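PDB 5D8Z: endoglucanase from Ganoderma lucidum, which probably hydrolyses internal beta-1,4-glucosidic bonds of cellulose and related glucans, as a glycoside hydrolase family 5 endoglucanase. Local coordinates for residues A[142-147]-A[159-164]; A[153-158]-A[190-195]; A[77-82]-A[99-104]; A[177-182]-A[218-223]. All blocks are in the same frame, centred on the assembly; numbering follows the deposited sequence.

From the N terminus, contact 3 closes the first loop, setting the end of strand 74-79 against helix 95-110, complete before the others begin. Contact 1 then ties helix 137-149 to the end of strand 157-160. Contact 2 opens within that loop and joins strand 157-160 to its neighbour 194-198, so the two cross. Contact 4 crosses contact 2, holding helix 171-187 to the loop after helix 213-218. Contacts 1 and 4 are in series yet meet where W144 packs on A181, and L143 of contact 1 packs on W81 of contact 3. Contacts 1 and 3 set helices on the barrel wall, contact 2 joins two of its strands, and contact 4 ties a helix to a loop.

Contact 1: A[142-147]-A[159-164]; sequences ALWSSI and FGVMNE. With BGC (beta-D-glucopyranose), chain C.
The indole of W144 is the main side chain of helix 137-149 in this contact. Its CG is anti to the carbonyl carbon (chi1 -79°), and the ring extends from the helix toward the backbone of 159-164. It approaches edge-on: the carbonyl oxygens of G160 and V161 both lie near the ring plane, with CZ2 3.3 Å from G160 O. The polar corner of the ring, NE1, gives V161 O a weak hydrogen bond of 3.3 Å, bent to 127° at the hydrogen. At the other end of the indole, CZ3 meets CD1 of F159 at 3.7 Å. F159 offers its ring edge there, and the two aromatic side chains run alongside in opposing senses. One turn on from W144, I147 lays CD1 over one face of the indole, 3.9 Å above the plane and displaced to the rim, while its CG2 reaches the edge of the F159 ring. This is a helix-on-strand layer of a TIM barrel: A181 and I185 of helix 171-187 also pack on W144, and F140 of its own helix meets it edge-to-face. Past strand 157-160 the chain runs on to the glycan pocket. E164, with CG anti to its carbonyl carbon and an extended chain beyond, presents OE1 to a glucose unit, whose O4 donates a hydrogen bond of 3.1 Å to it. The other oxygen, OE2, is hydrogen-bonded to H235 ND1 and lies close to E276, an arrangement consistent with the paired catalytic glutamates of family 5 enzymes; this crowding would probably raise the pKa of one carboxylate.

Contact 2: A[153-158]-A[190-195]; sequences DNDKII and ATSQII
The polar contacts between the turn before strand 157-160 and the residues leading into strand 194-198 centre on Q193 and S192. From Q193, whose side chain bends at chi2 (82°), NE2 reaches N154 O at 2.9 Å, but the N-H is turned well off line (122°) and the bond is weak; the same amide nitrogen has its stronger partner in A152 O. CG of Q193 is in van der Waals contact with I157 O. Further out, the hydroxyl of S192 lies 2.8 Å from OD2 of D155 and 3.0 Å from OE1 of Q193, two acceptors within reach of its one proton. Within 153-158, N154 OD1 accepts from K156 N at 3.2 Å on a lone pair, an Asx turn inside the type I turn from N154 to I157, which fixes the backbone that Q193 approaches. The apolar part lies further along the strands. I158 and I194 run alongside in the same sense, with I158 CG1 4.1 Å from I194 CB. An alanine in place of Q193 would remove the amide and would probably loosen the hold on the A152 and N154 carbonyls, leaving the turn less firmly tied to the incoming strand. Strands 157-160 and 194-198 run parallel as neighbours, joined through helix 171-187, and the contact thus sits at the N-terminal ends of the two parallel strands of a beta-alpha-beta unit of the TIM barrel, the end remote from the glycan site.

Contact 3: A[77-82]-A[99-104]; sequences LPVGWQ and AEYDAL
A strand of the TIM barrel wall and an outer helix that follows it in the chain meet here: strand 77-79 and helix 99-104 run nearly antiparallel, at 166°, with their axes 10.2 Å apart at the closest. Y101 carries most of the contact. Its CG is anti to the backbone N (chi1 178°), which extends the phenol from the helix toward the strand. At its tip, OH donates a hydrogen bond of 2.9 Å to the carbonyl oxygen of L77; the hydroxyl lies in the carbonyl plane, on a lone pair, and the acceptor in turn lies in the plane of the ring. V79 comes over one ring face. Its CG1 occupies the crowded position between backbone N and carbonyl carbon (chi1 65°), and this places the methyl 3.9 Å from the ring centroid in a CH-pi contact, displaced toward the rim. L77 and L104 meet tip to tip beside the phenol, L77 CD2 lying 4.0 Å from L104 CG, and the CB of L77 is 3.5 Å from Y101 OH. F32 meets the Y101 ring edge-to-face, and V117 of the adjacent strand 114-119 touches it as well. A leucine in place of Y101 would remove the hydroxyl and the aromatic face, and would probably weaken the hold of the helix on the strand at L77 and V79. The hydroxyl is a buried polar group satisfied by a main-chain oxygen, and its bond pins the tip of the phenol to the strand backbone within otherwise apolar surroundings.

Contact 4: A[177-182]-A[218-223]; sequences SVQAAV and KKVTNP
The flat group here is the carboxamide of Q179, which turns its polar edge to the main chain of T221. Its oxygen OE1 accepts from T221 N at 3.0 Å, on a lone pair in the amide plane, and its NE2 gives a hydrogen bond of 2.8 Å to T221 O, which sits only 4° out of that plane and receives the donor nearly along its C=O axis. Both bonds are straight, at 160° and 163° at the hydrogen. One side-chain amide therefore engages the N-H and the C=O of a single residue, much as an adjacent strand would. To get there the side chain leaves the helix with CG anti to the backbone N and bends at chi2; T183 OG1 is a further partner of NE2. The pairing holds helix 171-187, an outer helix of the TIM barrel, to the loop between helix 213-218 and strand 230-235. Beside the amide the contact is apolar: the side chains of V182 and V220 cross obliquely, V182 CG2 lying 3.8 Å from V220 CG1. Inward, V182 packs on I195 and V220 on L197, both of strand 194-198. Within the loop, T221 OG1 donates to N222 O at 2.7 Å.

Contact 1: A[142-147]-A[159-164]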
loop_
_atom_site.group_PDB
_atom_site.type_symbol
_atom_site.label_atom_id
_atom_site.label_comp_id
_atom_site.label_asym_id
_atom_site.label_seq_id
_atom_site.Cartn_x
_atom_site.Cartn_y
_atom_site.Cartn_z
ATOM N N ALA A 142 11.251 -5.132 15.623
ATOM C CA ALA A 142 11.300 -6.580 15.634
ATOM C C ALA A 142 10.452 -7.172 14.507
ATOM O O ALA A 142 10.923 -8.052 13.760
ATOM C CB ALA A 142 10.805 -7.106 16.970
ATOM N N LEU A 143 9.213 -6.698 14.391
ATOM C CA LEU A 143 8.316 -7.209 13.382
ATOM C C LEU A 143 8.935 -7.129 12.015
ATOM O O LEU A 143 8.997 -8.114 11.261
ATOM C CB LEU A 143 7.009 -6.437 13.366
ATOM C CG LEU A 143 6.070 -6.916 12.257
ATOM C CD1 LEU A 143 5.655 -8.362 12.518
ATOM C CD2 LEU A 143 4.856 -5.997 12.129
ATOM N N TRP A 144 9.394 -5.943 11.693
ATOM C CA TRP A 144 9.998 -5.749 10.399
ATOM C C TRP A 144 11.311 -6.499 10.201
ATOM O O TRP A 144 11.626 -6.868 9.094
ATOM C CB TRP A 144 10.170 -4.271 10.133
ATOM C CG TRP A 144 8.929 -3.700 9.715
ATOM C CD1 TRP A 144 8.140 -2.848 10.414
ATOM C CD2 TRP A 144 8.264 -3.964 8.481
ATOM N NE1 TRP A 144 7.030 -2.524 9.669
ATOM C CE2 TRP A 144 7.077 -3.219 8.480
ATOM C CE3 TRP A 144 8.571 -4.745 7.360
ATOM C CZ2 TRP A 144 6.205 -3.224 7.402
ATOM C CZ3 TRP A 144 7.701 -4.759 6.309
ATOM C CH2 TRP A 144 6.534 -4.003 6.332
ATOM N N SER A 145 12.071 -6.744 11.250
ATOM C CA SER A 145 13.261 -7.528 11.077
ATOM C C SER A 145 12.823 -8.881 10.534
ATOM O O SER A 145 13.357 -9.357 9.527
ATOM C CB SER A 145 14.011 -7.689 12.398
ATOM O OG SER A 145 15.285 -8.289 12.199
ATOM N N SER A 146 11.836 -9.489 11.178
ATOM C CA SER A 146 11.426 -10.819 10.794
ATOM C C SER A 146 10.875 -10.861 9.389
ATOM O O SER A 146 11.193 -11.791 8.634
ATOM C CB SER A 146 10.344 -11.331 11.717
ATOM O OG SER A 146 10.754 -11.203 13.055
ATOM N N ILE A 147 10.027 -9.891 9.044
ATOM C CA ILE A 147 9.450 -9.844 7.705
ATOM C C ILE A 147 10.584 -9.743 6.703
ATOM O O ILE A 147 10.662 -10.518 5.737
ATOM C CB ILE A 147 8.490 -8.646 7.530
ATOM C CG1 ILE A 147 7.211 -8.899 8.356
ATOM C CG2 ILE A 147 8.153 -8.437 6.058
ATOM C CD1 ILE A 147 6.239 -7.749 8.439
ATOM N N PHE A 159 8.787 -3.028 0.878
ATOM C CA PHE A 159 8.255 -3.110 2.226
ATOM C C PHE A 159 7.447 -1.870 2.536
ATOM O O PHE A 159 7.989 -0.760 2.566
ATOM C CB PHE A 159 9.370 -3.225 3.235
ATOM C CG PHE A 159 10.304 -4.334 2.976
ATOM C CD1 PHE A 159 10.097 -5.558 3.548
ATOM C CD2 PHE A 159 11.447 -4.129 2.224
ATOM C CE1 PHE A 159 10.996 -6.606 3.346
ATOM C CE2 PHE A 159 12.374 -5.149 2.034
ATOM C CZ PHE A 159 12.145 -6.401 2.590
ATOM N N GLY A 160 6.153 -2.061 2.777
ATOM C CA GLY A 160 5.289 -0.945 3.146
ATOM C C GLY A 160 5.144 -0.871 4.656
ATOM O O GLY A 160 4.330 -1.613 5.264
ATOM N N VAL A 161 5.908 0.044 5.248
ATOM C CA VAL A 161 6.109 0.092 6.688
ATOM C C VAL A 161 4.792 0.121 7.432
ATOM O O VAL A 161 4.593 -0.645 8.356
ATOM C CB VAL A 161 6.946 1.327 7.097
ATOM C CG1 VAL A 161 6.942 1.519 8.598
ATOM C CG2 VAL A 161 8.387 1.185 6.629
ATOM N N MET A 162 3.885 0.997 7.032
ATOM C CA MET A 162 2.635 1.086 7.729
ATOM C C MET A 162 1.570 1.758 6.917
ATOM O O MET A 162 1.795 2.801 6.326
ATOM C CB MET A 162 2.813 1.881 9.009
ATOM C CG MET A 162 1.516 2.104 9.784
ATOM S SD MET A 162 0.702 0.600 10.354
ATOM C CE MET A 162 2.028 -0.152 11.291
ATOM N N ASN A 163 0.381 1.178 6.957
ATOM C CA ASN A 163 -0.725 1.676 6.191
ATOM C C ASN A 163 -1.477 2.765 6.911
ATOM O O ASN A 163 -1.899 2.581 8.033
ATOM C CB ASN A 163 -1.707 0.572 5.938
ATOM C CG ASN A 163 -2.881 1.053 5.154
ATOM O OD1 ASN A 163 -2.757 1.348 3.974
ATOM N ND2 ASN A 163 -4.027 1.149 5.798
ATOM N N GLU A 164 -1.665 3.886 6.234
ATOM C CA GLU A 164 -2.525 5.000 6.685
ATOM C C GLU A 164 -2.491 5.454 8.146
ATOM O O GLU A 164 -3.519 5.485 8.811
ATOM C CB GLU A 164 -3.959 4.742 6.247
ATOM C CG GLU A 164 -4.140 4.961 4.765
ATOM C CD GLU A 164 -5.594 4.889 4.315
ATOM O OE1 GLU A 164 -6.445 4.497 5.138
ATOM O OE2 GLU A 164 -5.886 5.224 3.127
HETATM C C2 BGC C . -11.608 5.774 5.636
HETATM C C3 BGC C . -10.772 4.635 5.010
HETATM C C4 BGC C . -9.876 5.110 3.881
HETATM C C5 BGC C . -9.104 6.381 4.294
HETATM C C6 BGC C . -8.405 7.021 3.096
HETATM C C1 BGC C . -10.843 7.099 5.895
HETATM O O2 BGC C . -12.141 5.290 6.874
HETATM O O3 BGC C . -11.588 3.597 4.430
HETATM O O4 BGC C . -9.070 3.973 3.485
HETATM O O5 BGC C . -9.946 7.418 4.824
HETATM O O6 BGC C . -8.920 8.325 2.809
#

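Contact 2: A[153-158]-A[190-195]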
loop_
_atom_site.group_PDB
_atom_site.type_symbol
_atom_site.label_atom_id
_atom_site.label_comp_id
_atom_site.label_asym_id
_atom_site.label_seq_id
_atom_site.Cartn_x
_atom_site.Cartn_y
_atom_site.Cartn_z
ATOM N N ASP A 153 16.890 -11.311 0.310
ATOM C CA ASP A 153 17.578 -11.421 -0.986
ATOM C C ASP A 153 16.693 -10.970 -2.166
ATOM O O ASP A 153 17.199 -10.486 -3.180
ATOM C CB ASP A 153 17.962 -12.867 -1.219
ATOM C CG ASP A 153 16.752 -13.802 -1.070
ATOM O OD1 ASP A 153 16.007 -13.658 -0.050
ATOM O OD2 ASP A 153 16.527 -14.650 -1.968
ATOM N N ASN A 154 15.381 -11.134 -2.036
ATOM C CA ASN A 154 14.442 -10.941 -3.150
ATOM C C ASN A 154 14.185 -9.479 -3.434
ATOM O O ASN A 154 13.549 -8.813 -2.640
ATOM C CB ASN A 154 13.122 -11.632 -2.789
ATOM C CG ASN A 154 12.192 -11.808 -3.975
ATOM O OD1 ASN A 154 12.207 -11.034 -4.955
ATOM N ND2 ASN A 154 11.343 -12.830 -3.879
ATOM N N ASP A 155 14.649 -8.979 -4.574
ATOM C CA ASP A 155 14.601 -7.520 -4.850
ATOM C C ASP A 155 13.275 -7.048 -5.435
ATOM O O ASP A 155 13.110 -5.862 -5.666
ATOM C CB ASP A 155 15.725 -7.051 -5.808
ATOM C CG ASP A 155 17.007 -7.869 -5.677
ATOM O OD1 ASP A 155 16.972 -9.076 -6.031
ATOM O OD2 ASP A 155 18.043 -7.301 -5.246
ATOM N N LYS A 156 12.360 -7.975 -5.720
ATOM C CA LYS A 156 11.043 -7.631 -6.253
ATOM C C LYS A 156 10.062 -7.282 -5.121
ATOM O O LYS A 156 8.962 -6.801 -5.377
ATOM C CB LYS A 156 10.508 -8.780 -7.115
ATOM C CG LYS A 156 11.150 -8.907 -8.502
ATOM C CD LYS A 156 10.627 -7.827 -9.433
ATOM C CE LYS A 156 11.525 -7.610 -10.651
ATOM N NZ LYS A 156 11.192 -8.473 -11.835
ATOM N N ILE A 157 10.481 -7.491 -3.875
ATOM C CA ILE A 157 9.720 -7.062 -2.711
ATOM C C ILE A 157 9.913 -5.571 -2.352
ATOM O O ILE A 157 10.952 -4.961 -2.623
ATOM C CB ILE A 157 10.055 -7.930 -1.504
ATOM C CG1 ILE A 157 9.938 -9.410 -1.860
ATOM C CG2 ILE A 157 9.089 -7.647 -0.368
ATOM C CD1 ILE A 157 8.514 -9.889 -1.996
ATOM N N ILE A 158 8.870 -4.985 -1.785
ATOM C CA ILE A 158 8.805 -3.566 -1.470
ATOM C C ILE A 158 8.116 -3.523 -0.142
ATOM O O ILE A 158 6.992 -3.944 -0.034
ATOM C CB ILE A 158 7.907 -2.824 -2.463
ATOM C CG1 ILE A 158 8.638 -2.621 -3.791
ATOM C CG2 ILE A 158 7.401 -1.497 -1.899
ATOM C CD1 ILE A 158 7.759 -2.139 -4.943
ATOM N N ALA A 190 17.975 -6.749 3.844
ATOM C CA ALA A 190 17.160 -6.166 2.781
ATOM C C ALA A 190 17.752 -4.860 2.317
ATOM O O ALA A 190 17.277 -3.774 2.626
ATOM C CB ALA A 190 15.743 -5.960 3.253
ATOM N N THR A 191 18.806 -4.973 1.543
ATOM C CA THR A 191 19.616 -3.814 1.254
ATOM C C THR A 191 19.185 -3.171 -0.054
ATOM O O THR A 191 19.363 -1.962 -0.249
ATOM C CB THR A 191 21.120 -4.219 1.307
ATOM O OG1 THR A 191 21.345 -5.478 0.625
ATOM C CG2 THR A 191 21.553 -4.392 2.798
ATOM N N SER A 192 18.562 -3.966 -0.924
ATOM C CA SER A 192 18.270 -3.542 -2.302
ATOM C C SER A 192 16.860 -2.991 -2.510
ATOM O O SER A 192 16.610 -2.352 -3.528
ATOM C CB SER A 192 18.475 -4.708 -3.264
ATOM O OG SER A 192 17.736 -5.845 -2.841
ATOM N N GLN A 193 15.952 -3.224 -1.554
ATOM C CA GLN A 193 14.540 -2.915 -1.741
ATOM C C GLN A 193 14.168 -1.480 -1.446
ATOM O O GLN A 193 14.895 -0.735 -0.769
ATOM C CB GLN A 193 13.672 -3.796 -0.873
ATOM C CG GLN A 193 13.695 -5.259 -1.271
ATOM C CD GLN A 193 14.879 -5.972 -0.716
ATOM O OE1 GLN A 193 15.901 -5.368 -0.480
ATOM N NE2 GLN A 193 14.739 -7.245 -0.478
ATOM N N ILE A 194 13.035 -1.102 -2.029
ATOM C CA ILE A 194 12.338 0.126 -1.705
ATOM C C ILE A 194 11.708 -0.096 -0.341
ATOM O O ILE A 194 11.327 -1.220 0.012
ATOM C CB ILE A 194 11.164 0.376 -2.677
ATOM C CG1 ILE A 194 11.626 0.341 -4.136
ATOM C CG2 ILE A 194 10.444 1.658 -2.333
ATOM C CD1 ILE A 194 10.729 1.092 -5.116
ATOM N N ILE A 195 11.599 0.981 0.416
ATOM C CA ILE A 195 10.810 1.013 1.608
ATOM C C ILE A 195 9.937 2.260 1.522
ATOM O O ILE A 195 10.413 3.344 1.165
ATOM C CB ILE A 195 11.682 1.082 2.828
ATOM C CG1 ILE A 195 12.520 -0.192 2.980
ATOM C CG2 ILE A 195 10.815 1.271 4.043
ATOM C CD1 ILE A 195 13.663 -0.044 3.988
#

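Contact 3: A[77-82]-A[99-104]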
loop_
_atom_site.group_PDB
_atom_site.type_symbol
_atom_site.label_atom_id
_atom_site.label_comp_id
_atom_site.label_asym_id
_atom_site.label_seq_id
_atom_site.Cartn_x
_atom_site.Cartn_y
_atom_site.Cartn_z
ATOM N N LEU A 77 -0.374 -6.074 -1.051
ATOM C CA LEU A 77 -0.927 -7.216 -0.338
ATOM C C LEU A 77 -1.113 -6.882 1.123
ATOM O O LEU A 77 -0.221 -7.166 1.956
ATOM C CB LEU A 77 0.030 -8.406 -0.411
ATOM C CG LEU A 77 0.559 -8.847 -1.761
ATOM C CD1 LEU A 77 1.381 -10.106 -1.545
ATOM C CD2 LEU A 77 -0.577 -9.068 -2.731
ATOM N N PRO A 78 -2.274 -6.310 1.462
ATOM C CA PRO A 78 -2.532 -5.902 2.841
ATOM C C PRO A 78 -2.622 -7.054 3.812
ATOM O O PRO A 78 -3.282 -8.043 3.531
ATOM C CB PRO A 78 -3.869 -5.194 2.756
ATOM C CG PRO A 78 -4.031 -4.835 1.319
ATOM C CD PRO A 78 -3.373 -5.940 0.568
ATOM N N VAL A 79 -1.939 -6.932 4.946
ATOM C CA VAL A 79 -2.092 -7.900 6.019
ATOM C C VAL A 79 -1.876 -7.259 7.373
ATOM O O VAL A 79 -1.073 -6.391 7.494
ATOM C CB VAL A 79 -1.112 -9.072 5.852
ATOM C CG1 VAL A 79 0.326 -8.618 5.986
ATOM C CG2 VAL A 79 -1.425 -10.149 6.874
ATOM N N GLY A 80 -2.568 -7.734 8.395
ATOM C CA GLY A 80 -2.435 -7.220 9.744
ATOM C C GLY A 80 -1.354 -7.849 10.602
ATOM O O GLY A 80 -1.064 -9.028 10.520
ATOM N N TRP A 81 -0.799 -7.026 11.477
ATOM C CA TRP A 81 0.200 -7.426 12.457
ATOM C C TRP A 81 -0.273 -8.634 13.255
ATOM O O TRP A 81 0.441 -9.624 13.418
ATOM C CB TRP A 81 0.444 -6.239 13.393
ATOM C CG TRP A 81 1.683 -6.321 14.209
ATOM C CD1 TRP A 81 2.435 -7.417 14.445
ATOM C CD2 TRP A 81 2.289 -5.250 14.933
ATOM N NE1 TRP A 81 3.470 -7.094 15.283
ATOM C CE2 TRP A 81 3.404 -5.771 15.590
ATOM C CE3 TRP A 81 2.013 -3.902 15.050
ATOM C CZ2 TRP A 81 4.246 -5.001 16.357
ATOM C CZ3 TRP A 81 2.838 -3.121 15.814
ATOM C CH2 TRP A 81 3.950 -3.669 16.472
ATOM N N GLN A 82 -1.497 -8.542 13.744
ATOM C CA GLN A 82 -2.065 -9.615 14.502
ATOM C C GLN A 82 -2.045 -10.930 13.704
ATOM O O GLN A 82 -1.600 -11.955 14.164
ATOM C CB GLN A 82 -3.441 -9.212 14.928
ATOM C CG GLN A 82 -3.439 -8.201 16.063
ATOM C CD GLN A 82 -3.522 -6.742 15.641
ATOM O OE1 GLN A 82 -3.061 -6.347 14.568
ATOM N NE2 GLN A 82 -4.103 -5.919 16.516
ATOM N N ALA A 99 2.494 -18.994 6.361
ATOM C CA ALA A 99 2.402 -19.863 5.183
ATOM C C ALA A 99 1.284 -19.404 4.229
ATOM O O ALA A 99 1.490 -19.295 3.007
ATOM C CB ALA A 99 2.162 -21.273 5.622
ATOM N N GLU A 100 0.118 -19.092 4.793
ATOM C CA GLU A 100 -0.968 -18.539 4.015
ATOM C C GLU A 100 -0.533 -17.273 3.293
ATOM O O GLU A 100 -0.683 -17.159 2.069
ATOM C CB GLU A 100 -2.194 -18.287 4.895
ATOM C CG GLU A 100 -3.078 -19.533 5.048
ATOM C CD GLU A 100 -4.125 -19.468 6.175
ATOM O OE1 GLU A 100 -4.437 -18.384 6.759
ATOM O OE2 GLU A 100 -4.677 -20.550 6.469
ATOM N N TYR A 101 0.065 -16.339 4.027
ATOM C CA TYR A 101 0.339 -15.036 3.447
ATOM C C TYR A 101 1.460 -15.097 2.449
ATOM O O TYR A 101 1.442 -14.389 1.445
ATOM C CB TYR A 101 0.617 -14.008 4.515
ATOM C CG TYR A 101 0.951 -12.643 3.965
ATOM C CD1 TYR A 101 -0.022 -11.826 3.411
ATOM C CD2 TYR A 101 2.256 -12.166 3.988
ATOM C CE1 TYR A 101 0.306 -10.561 2.913
ATOM C CE2 TYR A 101 2.576 -10.917 3.501
ATOM C CZ TYR A 101 1.609 -10.130 2.971
ATOM O OH TYR A 101 1.980 -8.923 2.504
ATOM N N ASP A 102 2.436 -15.948 2.700
ATOM C CA ASP A 102 3.519 -16.101 1.752
ATOM C C ASP A 102 2.969 -16.643 0.436
ATOM O O ASP A 102 3.404 -16.196 -0.625
ATOM C CB ASP A 102 4.615 -17.012 2.293
ATOM C CG ASP A 102 5.759 -17.191 1.302
ATOM O OD1 ASP A 102 6.358 -16.172 0.895
ATOM O OD2 ASP A 102 6.056 -18.349 0.926
ATOM N N ALA A 103 2.008 -17.574 0.481
ATOM C CA ALA A 103 1.412 -18.116 -0.784
ATOM C C ALA A 103 0.851 -17.020 -1.678
ATOM O O ALA A 103 0.852 -17.132 -2.869
ATOM C CB ALA A 103 0.343 -19.142 -0.510
ATOM N N LEU A 104 0.393 -15.940 -1.104
ATOM C CA LEU A 104 -0.135 -14.891 -1.908
ATOM C C LEU A 104 1.035 -14.148 -2.531
ATOM O O LEU A 104 1.038 -13.877 -3.740
ATOM C CB LEU A 104 -0.975 -13.977 -1.030
ATOM C CG LEU A 104 -1.668 -12.778 -1.653
ATOM C CD1 LEU A 104 -2.382 -13.193 -2.933
ATOM C CD2 LEU A 104 -2.634 -12.180 -0.630
#

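Contact 4: A[177-182]-A[218-223]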
loop_
_atom_site.group_PDB
_atom_site.type_symbol
_atom_site.label_atom_id
_atom_site.label_comp_id
_atom_site.label_asym_id
_atom_site.label_seq_id
_atom_site.Cartn_x
_atom_site.Cartn_y
_atom_site.Cartn_z
ATOM N N SER A 177 9.803 6.104 14.793
ATOM C CA SER A 177 9.325 4.729 14.696
ATOM C C SER A 177 9.652 4.128 13.338
ATOM O O SER A 177 10.018 2.969 13.232
ATOM C CB SER A 177 7.822 4.697 14.926
ATOM O OG SER A 177 7.485 5.308 16.173
ATOM N N VAL A 178 9.548 4.943 12.299
ATOM C CA VAL A 178 9.770 4.490 10.939
ATOM C C VAL A 178 11.256 4.273 10.710
ATOM O O VAL A 178 11.657 3.361 9.972
ATOM C CB VAL A 178 9.247 5.513 9.930
ATOM C CG1 VAL A 178 9.590 5.063 8.527
ATOM C CG2 VAL A 178 7.738 5.736 10.100
ATOM N N GLN A 179 12.077 5.113 11.340
ATOM C CA GLN A 179 13.505 4.916 11.285
ATOM C C GLN A 179 13.803 3.550 11.862
ATOM O O GLN A 179 14.546 2.734 11.316
ATOM C CB GLN A 179 14.189 5.994 12.107
ATOM C CG GLN A 179 15.710 5.904 12.114
ATOM C CD GLN A 179 16.282 6.013 10.727
ATOM O OE1 GLN A 179 16.177 7.044 10.108
ATOM N NE2 GLN A 179 16.835 4.935 10.221
ATOM N N ALA A 180 13.196 3.284 12.990
ATOM C CA ALA A 180 13.494 2.046 13.642
ATOM C C ALA A 180 13.215 0.859 12.716
ATOM O O ALA A 180 14.013 -0.098 12.653
ATOM C CB ALA A 180 12.709 1.931 14.929
ATOM N N ALA A 181 12.090 0.911 12.003
ATOM C CA ALA A 181 11.749 -0.176 11.060
ATOM C C ALA A 181 12.770 -0.259 9.927
ATOM O O ALA A 181 13.288 -1.335 9.620
ATOM C CB ALA A 181 10.360 0.032 10.496
ATOM N N VAL A 182 13.084 0.889 9.332
ATOM C CA VAL A 182 14.025 0.905 8.231
ATOM C C VAL A 182 15.312 0.227 8.655
ATOM O O VAL A 182 15.791 -0.735 8.013
ATOM C CB VAL A 182 14.420 2.315 7.825
ATOM C CG1 VAL A 182 15.592 2.223 6.866
ATOM C CG2 VAL A 182 13.235 3.115 7.239
ATOM N N LYS A 218 11.586 13.241 5.755
ATOM C CA LYS A 218 12.828 13.549 5.039
ATOM C C LYS A 218 14.119 13.198 5.843
ATOM O O LYS A 218 15.152 12.922 5.248
ATOM C CB LYS A 218 12.855 14.992 4.534
ATOM C CG LYS A 218 14.057 15.203 3.643
ATOM C CD LYS A 218 14.069 16.517 2.911
ATOM C CE LYS A 218 15.390 16.623 2.149
ATOM N NZ LYS A 218 15.725 17.993 1.683
ATOM N N LYS A 219 14.046 13.153 7.172
ATOM C CA LYS A 219 15.226 12.883 8.007
ATOM C C LYS A 219 15.593 11.426 8.119
ATOM O O LYS A 219 16.663 11.098 8.604
ATOM C CB LYS A 219 15.025 13.457 9.397
ATOM C CG LYS A 219 14.821 14.971 9.359
ATOM C CD LYS A 219 14.351 15.554 10.682
ATOM C CE LYS A 219 13.444 16.748 10.418
ATOM N NZ LYS A 219 13.351 17.720 11.545
ATOM N N VAL A 220 14.708 10.551 7.652
ATOM C CA VAL A 220 14.865 9.108 7.794
ATOM C C VAL A 220 15.904 8.602 6.807
ATOM O O VAL A 220 15.794 8.847 5.624
ATOM C CB VAL A 220 13.513 8.409 7.524
ATOM C CG1 VAL A 220 13.668 6.919 7.254
ATOM C CG2 VAL A 220 12.583 8.653 8.677
ATOM N N THR A 221 16.871 7.839 7.262
ATOM C CA THR A 221 17.926 7.441 6.372
ATOM C C THR A 221 18.283 5.997 6.634
ATOM O O THR A 221 17.964 5.469 7.707
ATOM C CB THR A 221 19.201 8.359 6.534
ATOM O OG1 THR A 221 20.158 7.750 7.404
ATOM C CG2 THR A 221 18.865 9.749 7.094
ATOM N N ASN A 222 18.950 5.386 5.644
ATOM C CA ASN A 222 19.464 4.014 5.735
ATOM C C ASN A 222 20.595 4.079 6.731
ATOM O O ASN A 222 21.001 5.185 7.107
ATOM C CB ASN A 222 20.033 3.547 4.380
ATOM C CG ASN A 222 19.001 3.518 3.255
ATOM O OD1 ASN A 222 19.111 4.251 2.271
ATOM N ND2 ASN A 222 18.019 2.656 3.384
ATOM N N PRO A 223 21.158 2.923 7.122
ATOM C CA PRO A 223 22.303 2.942 8.047
ATOM C C PRO A 223 23.508 3.770 7.546
ATOM O O PRO A 223 24.098 4.522 8.323
ATOM C CB PRO A 223 22.685 1.458 8.194
ATOM C CG PRO A 223 21.481 0.704 7.765
ATOM C CD PRO A 223 20.839 1.556 6.698
#